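Long-range contacts in glycoside Hydrolase (Bacteroides plebeius, PDB 5T3B), which probably hydrolyses glycosidic bonds in agar-type galactans, as a family 50 glycoside hydrolase from a gut bacterium: residues Lys38-Ile43 / Glu57-Ile62; Tyr119-Arg124 / Asn471-Ile476; Gly172-Asn177 / Phe237-Asn242; Tyr231-Ala236 / Lys323-Pro328. All coordinates share one frame; numbering follows the deposited sequence. Where two conformers were deposited one is given.

How the interactions relate
Along the chain, interaction 1 closes before the others open; interactions 3 and 4 both fall inside the long loop that interaction 2 closes, and their segments alternate. Interaction 1 joins two hairpin strands, and interaction 2 packs helix 472-480 on strand 120-126. Their centres lie about 22 Å apart, and helix 412-427 borders both. Interactions 3 and 4 sit on the other side of the chain's centre from interaction 1, with centres about 13 Å from each other. They touch directly: N242 N meets D327 OD2 at 2.7 Å, a probable hydrogen bond. The N-terminal hairpin and C-terminal helix thus gather at one end; at the other, the loop after helix 224-232 appears to join helix 169-182 to the end region of helix 300-324.

Interaction 1 (Lys38-Ile43 / Glu57-Ile62); sequences KQYQPI and EAKTRI. With EDO (1,2-ethanediol), chain P.
The Y40 ring meets the aliphatic part of R61 obliquely, with Y40 CD2 3.5 Å from R61 CB, and the side chains cross at about a right angle. Chi1 of 77° tucks Y40 CG between its backbone N and carbonyl carbon, bringing the ring's edge to T60 O. O2 of a 1,2-ethanediol, probably from the crystallisation liquor, donates to Y40 OH (2.8 Å) and weakly to K59 O. With an alanine at Y40, the methylenes of R61 would probably lose their cover and become freer to shift. I43 and T60 are a hydrogen-bonded pair of the antiparallel beta hairpin of strands 39-48 and 56-60: I43 N donates to T60 O (3.1 Å) and T60 N to I43 O (2.8 Å). From the same isoleucine, CD1 reaches I62 CG2 at 3.9 Å, and F417 of helix 412-427 touches both isoleucines. A water donates to Q41 O and T60 O and accepts from I62 N. R61 has a salt bridge to E428 and a cation-pi contact with Y33.

Interaction 2 (Tyr119-Arg124 / Asn471-Ile476); sequences YPYYVR and NVYNLI
V472 pushes CG2 into a hollow walled by Y122, R124 and the ring of its own neighbour Y473. The methyl lies 3.9 Å from Y122 CB and covers one face of the R124 guanidinium, which approaches from the opposite direction. Y473 is the second bump: its ring reaches out from the helix until OH meets the backbone at Y122, taking a nearly straight hydrogen bond from Y122 N (3.0 Å, 171°), while Y473 CE1 rests 3.7 Å from Y122 CB. One helical turn on from V472, I476 CD1 packs obliquely on the Y122 ring, 3.7 Å from its CD1. R124 bends at chi2 and chi3, so its guanidinium folds back and grips Y122 O side-on with NE (2.9 Å) and NH2 (3.0 Å). A leucine in its place would probably leave Y122 O without both donors and G87 O without one. G87 O also pairs with Y473 OH, and Y79 OH holds R124 NH1. Strand 120-126 runs parallel to strands 163-165 and 432-437, as in a beta/alpha barrel; helix 472-480 packs on it, with W112 of strand 111-114 and L427 of helix 412-427 bordering the contact.

Interaction 3 (Gly172-Asn177 / Phe237-Asn242); sequences GDKAVN and FGMFRN
M239 O is gripped by two asparagine amides: N177 ND2 donates to it across the contact at 2.9 Å, and N243 ND2 is its second donor. The bond ties helix 169-182, which follows strand 163-165 of the parallel strands expected of a beta/alpha barrel, to the irregular loop after helix 224-232. N177 ND2 comes from above the carbonyl plane of M239, 54° out of it, with an N-H...O angle of 155°. CG of N177 stands opposite its backbone N (chi1 -165°), extending the amide from the helix toward the loop. M239 crosses the N177 side chain obliquely: its SD lies 3.6 Å from N177 CB, and CE turns at chi3 to reach CB of K174 at 4.1 Å, whose ammonium forms a salt bridge with D178. One turn before N177, D173 OD2 stands 4.0 Å from F240 CZ, the carboxylate almost perpendicular to the ring. The CD1 side of that ring lies 4.0 Å from N177 ND2, and M239 CG rides 3.5 Å above its centre.

Interaction 4 (Tyr231-Ala236 / Lys323-Pro328); sequences YLNSDA and KASKDP
N233 and K326 cross obliquely, each meeting the other's backbone as well as its side chain. The amide of N233 is turned so that OD1 takes the backbone N-H of K326 at 2.9 Å, on a lone pair in the carbonyl plane and with an angle of 160°. K326 then runs its extended chain past that amide, CG 3.3 Å from N233 OD1 and CE 3.7 Å from N233 CG, until NZ donates to N233 O at 3.0 Å, also on a lone pair. On the other branch of the amide, N233 ND2 donates to a water that itself donates to A324 O. S325 comes in beside this pair with its methylene, CB touching L232 CB at 4.1 Å. Its hydroxyl turns elsewhere, as chi1 of 75° lets OG accept from D327 N in an ST turn and bond to V322 O. S234 makes a second ST turn, its OG accepting from A236 N, just after helix 224-232. D327 OD2 forms a salt bridge with R100. Within the contact one lysine charge meets a neutral carbonyl, so its hold probably rests on hydrogen bonding rather than on opposite charges.

Interaction 1 (Lys38-Ile43 / Glu57-Ile62)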
loop_
_atom_site.group_PDB
_atom_site.type_symbol
_atom_site.label_atom_id
_atom_site.label_comp_id
_atom_site.label_asym_id
_atom_site.label_seq_id
_atom_site.Cartn_x
_atom_site.Cartn_y
_atom_site.Cartn_z
ATOM N N LYS A 38 -4.919 16.163 19.434
ATOM C CA LYS A 38 -3.797 15.828 20.313
ATOM C C LYS A 38 -2.586 16.747 20.125
ATOM O O LYS A 38 -2.245 17.149 19.013
ATOM C CB LYS A 38 -3.359 14.412 20.052
ATOM C CG LYS A 38 -4.439 13.374 20.221
ATOM C CD LYS A 38 -5.034 13.337 21.633
ATOM C CE LYS A 38 -5.966 12.148 21.709
ATOM N NZ LYS A 38 -6.785 12.030 22.920
ATOM N N GLN A 39 -1.955 17.036 21.257
ATOM C CA GLN A 39 -0.773 17.801 21.282
ATOM C C GLN A 39 0.497 16.964 21.178
ATOM O O GLN A 39 0.479 15.762 21.454
ATOM C CB GLN A 39 -0.709 18.703 22.507
ATOM C CG GLN A 39 -1.790 19.733 22.687
ATOM C CD GLN A 39 -1.380 20.577 23.952
ATOM O OE1 GLN A 39 -1.202 20.035 25.030
ATOM N NE2 GLN A 39 -1.071 21.814 23.738
ATOM N N TYR A 40 1.580 17.627 20.766
ATOM C CA TYR A 40 2.894 16.979 20.718
ATOM C C TYR A 40 3.946 17.998 20.942
ATOM O O TYR A 40 3.692 19.193 20.735
ATOM C CB TYR A 40 3.092 16.234 19.390
ATOM C CG TYR A 40 3.417 17.070 18.181
ATOM C CD1 TYR A 40 2.493 18.037 17.689
ATOM C CD2 TYR A 40 4.629 16.923 17.518
ATOM C CE1 TYR A 40 2.789 18.816 16.564
ATOM C CE2 TYR A 40 4.916 17.692 16.391
ATOM C CZ TYR A 40 4.018 18.637 15.934
ATOM O OH TYR A 40 4.341 19.378 14.804
ATOM N N GLN A 41 5.131 17.525 21.325
ATOM C CA GLN A 41 6.295 18.404 21.370
ATOM C C GLN A 41 7.170 18.154 20.148
ATOM O O GLN A 41 7.698 17.070 19.989
ATOM C CB GLN A 41 7.067 18.171 22.629
ATOM C CG GLN A 41 6.308 18.511 23.863
ATOM C CD GLN A 41 7.210 18.399 25.045
ATOM O OE1 GLN A 41 7.250 17.359 25.647
ATOM N NE2 GLN A 41 8.051 19.449 25.300
ATOM N N PRO A 42 7.264 19.134 19.250
ATOM C CA PRO A 42 7.890 18.868 17.961
ATOM C C PRO A 42 9.405 18.797 18.022
ATOM O O PRO A 42 10.068 19.465 18.851
ATOM C CB PRO A 42 7.444 20.014 17.085
ATOM C CG PRO A 42 7.051 21.113 18.038
ATOM C CD PRO A 42 6.665 20.478 19.298
ATOM N N ILE A 43 9.953 17.948 17.162
ATOM C CA ILE A 43 11.372 17.995 16.795
ATOM C C ILE A 43 11.547 18.429 15.361
ATOM O O ILE A 43 10.586 18.440 14.579
ATOM C CB ILE A 43 12.086 16.631 17.101
ATOM C CG1 ILE A 43 11.543 15.497 16.247
ATOM C CG2 ILE A 43 12.006 16.266 18.568
ATOM C CD1 ILE A 43 12.480 14.305 16.127
ATOM N N GLU A 57 14.294 21.790 6.946
ATOM C CA GLU A 57 13.935 21.415 8.300
ATOM C C GLU A 57 12.448 21.231 8.425
ATOM O O GLU A 57 11.681 22.140 8.159
ATOM C CB GLU A 57 14.356 22.530 9.255
ATOM C CG GLU A 57 15.881 22.691 9.340
ATOM C CD GLU A 57 16.384 23.706 10.322
ATOM O OE1 GLU A 57 15.613 24.549 10.755
ATOM O OE2 GLU A 57 17.574 23.651 10.637
ATOM N N ALA A 58 12.023 20.044 8.842
ATOM C CA ALA A 58 10.651 19.650 8.955
ATOM C C ALA A 58 10.241 19.370 10.395
ATOM O O ALA A 58 10.868 18.547 11.070
ATOM C CB ALA A 58 10.371 18.409 8.107
ATOM N N LYS A 59 9.176 20.041 10.815
ATOM C CA LYS A 59 8.580 19.720 12.104
ATOM C C LYS A 59 8.058 18.322 12.082
ATOM O O LYS A 59 7.331 17.902 11.152
ATOM C CB LYS A 59 7.489 20.694 12.496
ATOM C CG LYS A 59 7.913 21.974 13.134
ATOM C CD LYS A 59 6.615 22.644 13.690
ATOM C CE LYS A 59 6.940 23.823 14.461
ATOM N NZ LYS A 59 5.623 24.460 14.629
ATOM N N THR A 60 8.395 17.549 13.092
ATOM C CA THR A 60 8.096 16.109 13.101
ATOM C C THR A 60 7.569 15.696 14.474
ATOM O O THR A 60 8.061 16.156 15.520
ATOM C CB THR A 60 9.410 15.373 12.731
ATOM O OG1 THR A 60 9.864 15.837 11.474
ATOM C CG2 THR A 60 9.305 13.936 12.642
ATOM N N ARG A 61 6.638 14.754 14.445
ATOM C CA ARG A 61 5.987 14.167 15.592
ATOM C C ARG A 61 6.545 12.777 15.780
ATOM O O ARG A 61 6.333 11.905 14.921
ATOM C CB ARG A 61 4.456 14.134 15.398
ATOM C CG ARG A 61 3.733 13.538 16.598
ATOM C CD ARG A 61 2.234 13.775 16.524
ATOM N NE ARG A 61 1.615 13.067 15.400
ATOM C CZ ARG A 61 0.308 12.911 15.230
ATOM N NH1 ARG A 61 -0.548 13.279 16.176
ATOM N NH2 ARG A 61 -0.121 12.327 14.135
ATOM N N ILE A 62 7.167 12.511 16.936
ATOM C CA ILE A 62 7.629 11.196 17.248
ATOM C C ILE A 62 6.944 10.648 18.531
ATOM O O ILE A 62 6.455 11.411 19.370
ATOM C CB ILE A 62 9.174 11.080 17.354
ATOM C CG1 ILE A 62 9.755 11.952 18.463
ATOM C CG2 ILE A 62 9.832 11.410 16.036
ATOM C CD1 ILE A 62 11.218 11.638 18.783
HETATM C C1 EDO P . 2.804 18.958 10.840
HETATM O O1 EDO P . 2.180 18.056 9.901
HETATM C C2 EDO P . 4.217 18.498 11.088
HETATM O O2 EDO P . 4.545 17.906 12.408
HETATM O O HOH W 1 -0.261 14.993 18.487
HETATM O O HOH W 2 8.028 15.055 18.146
#

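Interaction 2 (Tyr119-Arg124 / Asn471-Ile476)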
loop_
_atom_site.group_PDB
_atom_site.type_symbol
_atom_site.label_atom_id
_atom_site.label_comp_id
_atom_site.label_asym_id
_atom_site.label_seq_id
_atom_site.Cartn_x
_atom_site.Cartn_y
_atom_site.Cartn_z
ATOM N N TYR A 119 -10.274 -11.668 14.936
ATOM C CA TYR A 119 -9.540 -10.680 15.665
ATOM C C TYR A 119 -9.059 -9.550 14.743
ATOM O O TYR A 119 -8.760 -9.802 13.569
ATOM C CB TYR A 119 -8.366 -11.303 16.398
ATOM C CG TYR A 119 -8.777 -12.241 17.475
ATOM C CD1 TYR A 119 -8.920 -11.804 18.791
ATOM C CD2 TYR A 119 -9.037 -13.568 17.187
ATOM C CE1 TYR A 119 -9.347 -12.681 19.774
ATOM C CE2 TYR A 119 -9.477 -14.423 18.157
ATOM C CZ TYR A 119 -9.627 -13.992 19.426
ATOM O OH TYR A 119 -10.034 -14.886 20.402
ATOM N N PRO A 120 -9.023 -8.342 15.285
ATOM C CA PRO A 120 -8.630 -7.189 14.449
ATOM C C PRO A 120 -7.104 -7.234 14.150
ATOM O O PRO A 120 -6.301 -7.237 15.088
ATOM C CB PRO A 120 -8.980 -5.968 15.315
ATOM C CG PRO A 120 -8.915 -6.492 16.705
ATOM C CD PRO A 120 -9.366 -7.912 16.649
ATOM N N TYR A 121 -6.775 -7.213 12.868
ATOM C CA TYR A 121 -5.410 -7.216 12.413
ATOM C C TYR A 121 -5.105 -5.865 11.819
ATOM O O TYR A 121 -5.569 -5.570 10.705
ATOM C CB TYR A 121 -5.151 -8.309 11.357
ATOM C CG TYR A 121 -3.784 -8.232 10.734
ATOM C CD1 TYR A 121 -2.643 -8.131 11.544
ATOM C CD2 TYR A 121 -3.631 -8.154 9.357
ATOM C CE1 TYR A 121 -1.398 -7.949 11.015
ATOM C CE2 TYR A 121 -2.355 -7.983 8.805
ATOM C CZ TYR A 121 -1.255 -7.887 9.632
ATOM O OH TYR A 121 0.009 -7.649 9.116
ATOM N N TYR A 122 -4.319 -5.052 12.491
ATOM C CA TYR A 122 -3.864 -3.793 11.959
ATOM C C TYR A 122 -2.720 -4.105 11.024
ATOM O O TYR A 122 -1.703 -4.677 11.439
ATOM C CB TYR A 122 -3.476 -2.806 13.062
ATOM C CG TYR A 122 -3.334 -1.420 12.500
ATOM C CD1 TYR A 122 -4.433 -0.631 12.256
ATOM C CD2 TYR A 122 -2.100 -0.931 12.067
ATOM C CE1 TYR A 122 -4.319 0.607 11.670
ATOM C CE2 TYR A 122 -2.001 0.306 11.442
ATOM C CZ TYR A 122 -3.120 1.097 11.265
ATOM O OH TYR A 122 -3.009 2.314 10.667
ATOM N N VAL A 123 -2.860 -3.776 9.734
ATOM C CA VAL A 123 -1.885 -4.255 8.763
ATOM C C VAL A 123 -0.544 -3.549 8.977
ATOM O O VAL A 123 -0.471 -2.310 8.936
ATOM C CB VAL A 123 -2.338 -4.041 7.307
ATOM C CG1 VAL A 123 -1.294 -4.562 6.360
ATOM C CG2 VAL A 123 -3.679 -4.736 7.078
ATOM N N ARG A 124 0.528 -4.346 9.172
ATOM C CA ARG A 124 1.911 -3.865 9.214
ATOM C C ARG A 124 2.715 -4.808 8.351
ATOM O O ARG A 124 3.024 -5.912 8.751
ATOM C CB ARG A 124 2.397 -3.786 10.650
ATOM C CG ARG A 124 1.805 -2.619 11.441
ATOM C CD ARG A 124 1.606 -2.938 12.917
ATOM N NE ARG A 124 0.584 -3.981 13.034
ATOM C CZ ARG A 124 0.531 -4.935 13.948
ATOM N NH1 ARG A 124 1.287 -4.868 15.035
ATOM N NH2 ARG A 124 -0.294 -5.950 13.755
ATOM N N ASN A 471 2.544 -1.043 19.394
ATOM C CA ASN A 471 1.608 -0.183 20.119
ATOM C C ASN A 471 0.415 0.307 19.283
ATOM O O ASN A 471 -0.380 1.102 19.784
ATOM C CB ASN A 471 2.365 1.003 20.764
ATOM C CG ASN A 471 3.201 0.530 21.894
ATOM O OD1 ASN A 471 4.452 0.350 21.806
ATOM N ND2 ASN A 471 2.541 0.161 22.922
ATOM N N VAL A 472 0.278 -0.157 18.034
ATOM C CA VAL A 472 -0.767 0.382 17.209
ATOM C C VAL A 472 -2.158 0.300 17.843
ATOM O O VAL A 472 -2.985 1.209 17.683
ATOM C CB VAL A 472 -0.795 -0.170 15.768
ATOM C CG1 VAL A 472 0.435 0.257 15.004
ATOM C CG2 VAL A 472 -0.957 -1.699 15.756
ATOM N N TYR A 473 -2.445 -0.820 18.501
ATOM C CA TYR A 473 -3.791 -1.007 19.020
ATOM C C TYR A 473 -4.096 -0.022 20.168
ATOM O O TYR A 473 -5.172 0.550 20.251
ATOM C CB TYR A 473 -4.009 -2.467 19.440
ATOM C CG TYR A 473 -3.804 -3.450 18.313
ATOM C CD1 TYR A 473 -4.721 -3.556 17.276
ATOM C CD2 TYR A 473 -2.662 -4.208 18.206
ATOM C CE1 TYR A 473 -4.557 -4.466 16.235
ATOM C CE2 TYR A 473 -2.453 -5.086 17.173
ATOM C CZ TYR A 473 -3.388 -5.207 16.149
ATOM O OH TYR A 473 -3.264 -6.065 15.099
ATOM N N ASN A 474 -3.109 0.171 21.051
ATOM C CA ASN A 474 -3.333 1.118 22.148
ATOM C C ASN A 474 -3.180 2.595 21.717
ATOM O O ASN A 474 -3.819 3.477 22.282
ATOM C CB ASN A 474 -2.568 0.748 23.377
ATOM C CG ASN A 474 -1.068 0.913 23.244
ATOM O OD1 ASN A 474 -0.565 2.052 23.142
ATOM N ND2 ASN A 474 -0.358 -0.180 23.207
ATOM N N LEU A 475 -2.418 2.836 20.643
ATOM C CA LEU A 475 -2.386 4.147 20.052
ATOM C C LEU A 475 -3.755 4.515 19.442
ATOM O O LEU A 475 -4.198 5.662 19.531
ATOM C CB LEU A 475 -1.274 4.256 19.022
ATOM C CG LEU A 475 0.086 4.520 19.653
ATOM C CD1 LEU A 475 1.200 4.153 18.665
ATOM C CD2 LEU A 475 0.219 5.964 20.145
ATOM N N ILE A 476 -4.333 3.568 18.739
ATOM C CA ILE A 476 -5.676 3.754 18.198
ATOM C C ILE A 476 -6.644 4.106 19.329
ATOM O O ILE A 476 -7.499 4.960 19.161
ATOM C CB ILE A 476 -6.084 2.559 17.326
ATOM C CG1 ILE A 476 -5.319 2.665 16.009
ATOM C CG2 ILE A 476 -7.607 2.516 17.130
ATOM C CD1 ILE A 476 -5.360 1.381 15.224
#

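Interaction 3 (Gly172-Asn177 / Phe237-Asn242)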
loop_
_atom_site.group_PDB
_atom_site.type_symbol
_atom_site.label_atom_id
_atom_site.label_comp_id
_atom_site.label_asym_id
_atom_site.label_seq_id
_atom_site.Cartn_x
_atom_site.Cartn_y
_atom_site.Cartn_z
ATOM N N GLY A 172 9.399 -15.663 -4.581
ATOM C CA GLY A 172 9.072 -15.156 -3.268
ATOM C C GLY A 172 7.663 -15.573 -2.903
ATOM O O GLY A 172 7.395 -15.989 -1.761
ATOM N N ASP A 173 6.708 -15.404 -3.824
ATOM C CA ASP A 173 5.325 -15.779 -3.526
ATOM C C ASP A 173 5.244 -17.275 -3.201
ATOM O O ASP A 173 4.542 -17.624 -2.227
ATOM C CB ASP A 173 4.442 -15.486 -4.700
ATOM C CG ASP A 173 4.101 -13.992 -4.887
ATOM O OD1 ASP A 173 4.370 -13.184 -4.006
ATOM O OD2 ASP A 173 3.537 -13.668 -5.959
ATOM N N LYS A 174 5.908 -18.146 -3.975
ATOM C CA LYS A 174 5.843 -19.600 -3.712
ATOM C C LYS A 174 6.539 -19.925 -2.371
ATOM O O LYS A 174 6.068 -20.774 -1.653
ATOM C CB LYS A 174 6.446 -20.374 -4.861
ATOM C CG LYS A 174 6.402 -21.864 -4.658
ATOM C CD LYS A 174 6.632 -22.633 -5.890
ATOM C CE LYS A 174 6.224 -24.087 -5.675
ATOM N NZ LYS A 174 6.907 -24.777 -4.564
ATOM N N ALA A 175 7.660 -19.284 -2.097
ATOM C CA ALA A 175 8.380 -19.560 -0.848
ATOM C C ALA A 175 7.495 -19.340 0.349
ATOM O O ALA A 175 7.425 -20.168 1.248
ATOM C CB ALA A 175 9.615 -18.709 -0.765
ATOM N N VAL A 176 6.827 -18.210 0.390
ATOM C CA VAL A 176 5.966 -17.871 1.507
ATOM C C VAL A 176 4.714 -18.797 1.509
ATOM O O VAL A 176 4.282 -19.250 2.559
ATOM C CB VAL A 176 5.574 -16.413 1.469
ATOM C CG1 VAL A 176 4.542 -16.096 2.501
ATOM C CG2 VAL A 176 6.804 -15.536 1.654
ATOM N N ASN A 177 4.175 -19.052 0.327
ATOM C CA ASN A 177 3.009 -19.894 0.218
ATOM C C ASN A 177 3.280 -21.295 0.744
ATOM O O ASN A 177 2.506 -21.861 1.514
ATOM C CB ASN A 177 2.517 -19.869 -1.238
ATOM C CG ASN A 177 1.117 -20.409 -1.403
ATOM O OD1 ASN A 177 0.909 -21.608 -1.588
ATOM N ND2 ASN A 177 0.167 -19.517 -1.381
ATOM N N PHE A 237 -4.052 -17.750 -9.951
ATOM C CA PHE A 237 -4.594 -17.674 -8.647
ATOM C C PHE A 237 -4.629 -19.019 -7.866
ATOM O O PHE A 237 -5.129 -19.082 -6.775
ATOM C CB PHE A 237 -5.972 -16.997 -8.599
ATOM C CG PHE A 237 -5.919 -15.511 -8.780
ATOM C CD1 PHE A 237 -5.954 -14.697 -7.679
ATOM C CD2 PHE A 237 -5.779 -14.918 -9.998
ATOM C CE1 PHE A 237 -5.836 -13.333 -7.786
ATOM C CE2 PHE A 237 -5.678 -13.551 -10.124
ATOM C CZ PHE A 237 -5.696 -12.755 -9.024
ATOM N N GLY A 238 -4.046 -20.050 -8.454
ATOM C CA GLY A 238 -4.160 -21.393 -7.895
ATOM C C GLY A 238 -3.661 -21.546 -6.486
ATOM O O GLY A 238 -4.327 -22.140 -5.665
ATOM N N MET A 239 -2.531 -20.917 -6.189
ATOM C CA MET A 239 -2.009 -21.061 -4.816
ATOM C C MET A 239 -2.629 -20.100 -3.796
ATOM O O MET A 239 -2.417 -20.217 -2.596
ATOM C CB MET A 239 -0.497 -20.939 -4.791
ATOM C CG MET A 239 0.026 -19.574 -5.056
ATOM S SD MET A 239 1.871 -19.459 -4.806
ATOM C CE MET A 239 2.438 -20.636 -5.853
ATOM N N PHE A 240 -3.418 -19.155 -4.297
ATOM C CA PHE A 240 -3.959 -18.107 -3.471
ATOM C C PHE A 240 -5.420 -18.298 -3.101
ATOM O O PHE A 240 -5.873 -17.888 -2.022
ATOM C CB PHE A 240 -3.770 -16.746 -4.092
ATOM C CG PHE A 240 -2.339 -16.428 -4.435
ATOM C CD1 PHE A 240 -1.355 -16.386 -3.430
ATOM C CD2 PHE A 240 -1.912 -16.242 -5.726
ATOM C CE1 PHE A 240 -0.020 -16.114 -3.740
ATOM C CE2 PHE A 240 -0.584 -15.943 -6.022
ATOM C CZ PHE A 240 0.352 -15.890 -5.021
ATOM N N ARG A 241 -6.182 -18.903 -3.998
ATOM C CA ARG A 241 -7.606 -19.018 -3.738
ATOM C C ARG A 241 -7.849 -19.978 -2.561
ATOM O O ARG A 241 -7.173 -20.997 -2.434
ATOM C CB ARG A 241 -8.341 -19.488 -4.996
ATOM C CG ARG A 241 -8.010 -20.880 -5.448
ATOM C CD ARG A 241 -9.037 -21.198 -6.533
ATOM N NE ARG A 241 -8.931 -20.396 -7.740
ATOM C CZ ARG A 241 -8.132 -20.710 -8.732
ATOM N NH1 ARG A 241 -7.444 -21.883 -8.712
ATOM N NH2 ARG A 241 -8.020 -19.863 -9.753
ATOM N N ASN A 242 -8.841 -19.638 -1.744
ATOM C CA ASN A 242 -9.234 -20.469 -0.605
ATOM C C ASN A 242 -8.115 -20.764 0.371
ATOM O O ASN A 242 -8.078 -21.776 1.038
ATOM C CB ASN A 242 -9.882 -21.764 -1.087
ATOM C CG ASN A 242 -11.101 -21.487 -1.936
ATOM O OD1 ASN A 242 -11.199 -21.893 -3.132
ATOM N ND2 ASN A 242 -11.975 -20.770 -1.383
#

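Interaction 4 (Tyr231-Ala236 / Lys323-Pro328)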
loop_
_atom_site.group_PDB
_atom_site.type_symbol
_atom_site.label_atom_id
_atom_site.label_comp_id
_atom_site.label_asym_id
_atom_site.label_seq_id
_atom_site.Cartn_x
_atom_site.Cartn_y
_atom_site.Cartn_z
ATOM N N TYR A 231 -9.323 -15.032 -15.672
ATOM C CA TYR A 231 -8.014 -14.928 -15.019
ATOM C C TYR A 231 -8.140 -15.284 -13.557
ATOM O O TYR A 231 -7.307 -16.011 -13.029
ATOM C CB TYR A 231 -7.465 -13.525 -15.236
ATOM C CG TYR A 231 -5.989 -13.408 -14.875
ATOM C CD1 TYR A 231 -5.022 -14.169 -15.507
ATOM C CD2 TYR A 231 -5.560 -12.478 -13.932
ATOM C CE1 TYR A 231 -3.650 -14.025 -15.205
ATOM C CE2 TYR A 231 -4.222 -12.338 -13.603
ATOM C CZ TYR A 231 -3.282 -13.081 -14.244
ATOM O OH TYR A 231 -1.961 -12.951 -13.955
ATOM N N LEU A 232 -9.182 -14.830 -12.869
ATOM C CA LEU A 232 -9.382 -15.205 -11.475
ATOM C C LEU A 232 -9.510 -16.688 -11.231
ATOM O O LEU A 232 -9.125 -17.157 -10.195
ATOM C CB LEU A 232 -10.592 -14.521 -10.842
ATOM C CG LEU A 232 -10.289 -13.219 -10.064
ATOM C CD1 LEU A 232 -9.570 -13.518 -8.763
ATOM C CD2 LEU A 232 -9.555 -12.176 -10.878
ATOM N N ASN A 233 -10.056 -17.377 -12.235
ATOM C CA ASN A 233 -10.210 -18.835 -12.162
ATOM C C ASN A 233 -9.046 -19.647 -12.723
ATOM O O ASN A 233 -9.092 -20.869 -12.726
ATOM C CB ASN A 233 -11.569 -19.237 -12.763
ATOM C CG ASN A 233 -12.662 -19.243 -11.746
ATOM O OD1 ASN A 233 -12.469 -18.964 -10.564
ATOM N ND2 ASN A 233 -13.866 -19.555 -12.208
ATOM N N SER A 234 -7.984 -18.948 -13.140
ATOM C CA SER A 234 -6.867 -19.586 -13.754
ATOM C C SER A 234 -5.831 -20.018 -12.745
ATOM O O SER A 234 -5.878 -19.672 -11.555
ATOM C CB SER A 234 -6.254 -18.630 -14.775
ATOM O OG SER A 234 -5.435 -17.672 -14.158
ATOM N N ASP A 235 -4.779 -20.643 -13.272
ATOM C CA ASP A 235 -3.653 -21.093 -12.461
ATOM C C ASP A 235 -2.891 -19.929 -11.832
ATOM O O ASP A 235 -2.164 -20.111 -10.834
ATOM C CB ASP A 235 -2.675 -21.980 -13.292
ATOM C CG ASP A 235 -3.217 -23.366 -13.631
ATOM O OD1 ASP A 235 -4.191 -23.859 -12.977
ATOM O OD2 ASP A 235 -2.606 -24.020 -14.553
ATOM N N ALA A 236 -3.085 -18.724 -12.341
ATOM C CA ALA A 236 -2.400 -17.547 -11.715
ATOM C C ALA A 236 -2.839 -17.319 -10.262
ATOM O O ALA A 236 -2.055 -16.795 -9.446
ATOM C CB ALA A 236 -2.706 -16.332 -12.553
ATOM N N LYS A 323 -16.175 -12.256 -7.387
ATOM C CA LYS A 323 -17.468 -12.742 -6.901
ATOM C C LYS A 323 -17.901 -13.956 -7.689
ATOM O O LYS A 323 -18.481 -14.885 -7.107
ATOM C CB LYS A 323 -18.500 -11.642 -6.993
ATOM C CG LYS A 323 -19.933 -12.145 -6.858
ATOM C CD LYS A 323 -20.876 -10.971 -6.893
ATOM C CE LYS A 323 -22.333 -11.412 -6.928
ATOM N NZ LYS A 323 -22.505 -12.717 -6.274
ATOM N N ALA A 324 -17.567 -13.982 -8.977
ATOM C CA ALA A 324 -17.936 -15.121 -9.836
ATOM C C ALA A 324 -17.011 -16.320 -9.790
ATOM O O ALA A 324 -17.269 -17.364 -10.423
ATOM C CB ALA A 324 -18.059 -14.664 -11.299
ATOM N N SER A 325 -15.916 -16.186 -9.055
ATOM C CA SER A 325 -14.820 -17.141 -9.086
ATOM C C SER A 325 -15.039 -18.324 -8.172
ATOM O O SER A 325 -15.980 -18.341 -7.395
ATOM C CB SER A 325 -13.506 -16.452 -8.688
ATOM O OG SER A 325 -13.435 -16.202 -7.271
ATOM N N LYS A 326 -14.048 -19.208 -8.163
ATOM C CA LYS A 326 -13.951 -20.303 -7.231
ATOM C C LYS A 326 -13.661 -19.861 -5.788
ATOM O O LYS A 326 -13.700 -20.699 -4.886
ATOM C CB LYS A 326 -12.802 -21.211 -7.707
ATOM C CG LYS A 326 -13.039 -21.860 -9.062
ATOM C CD LYS A 326 -11.702 -22.339 -9.690
ATOM C CE LYS A 326 -11.873 -22.842 -11.106
ATOM N NZ LYS A 326 -10.519 -23.201 -11.581
ATOM N N ASP A 327 -13.403 -18.586 -5.560
ATOM C CA ASP A 327 -13.166 -18.087 -4.174
ATOM C C ASP A 327 -13.702 -16.638 -4.014
ATOM O O ASP A 327 -12.916 -15.667 -4.043
ATOM C CB ASP A 327 -11.720 -18.168 -3.748
ATOM C CG ASP A 327 -11.522 -17.644 -2.337
ATOM O OD1 ASP A 327 -12.554 -17.430 -1.606
ATOM O OD2 ASP A 327 -10.365 -17.374 -1.969
ATOM N N PRO A 328 -14.999 -16.478 -3.835
ATOM C CA PRO A 328 -15.529 -15.133 -3.681
ATOM C C PRO A 328 -15.132 -14.386 -2.416
ATOM O O PRO A 328 -15.412 -13.219 -2.279
ATOM C CB PRO A 328 -17.042 -15.327 -3.701
ATOM C CG PRO A 328 -17.251 -16.678 -4.207
ATOM C CD PRO A 328 -16.045 -17.517 -3.937
HETATM O O HOH W 3 -16.345 -19.914 -10.730
#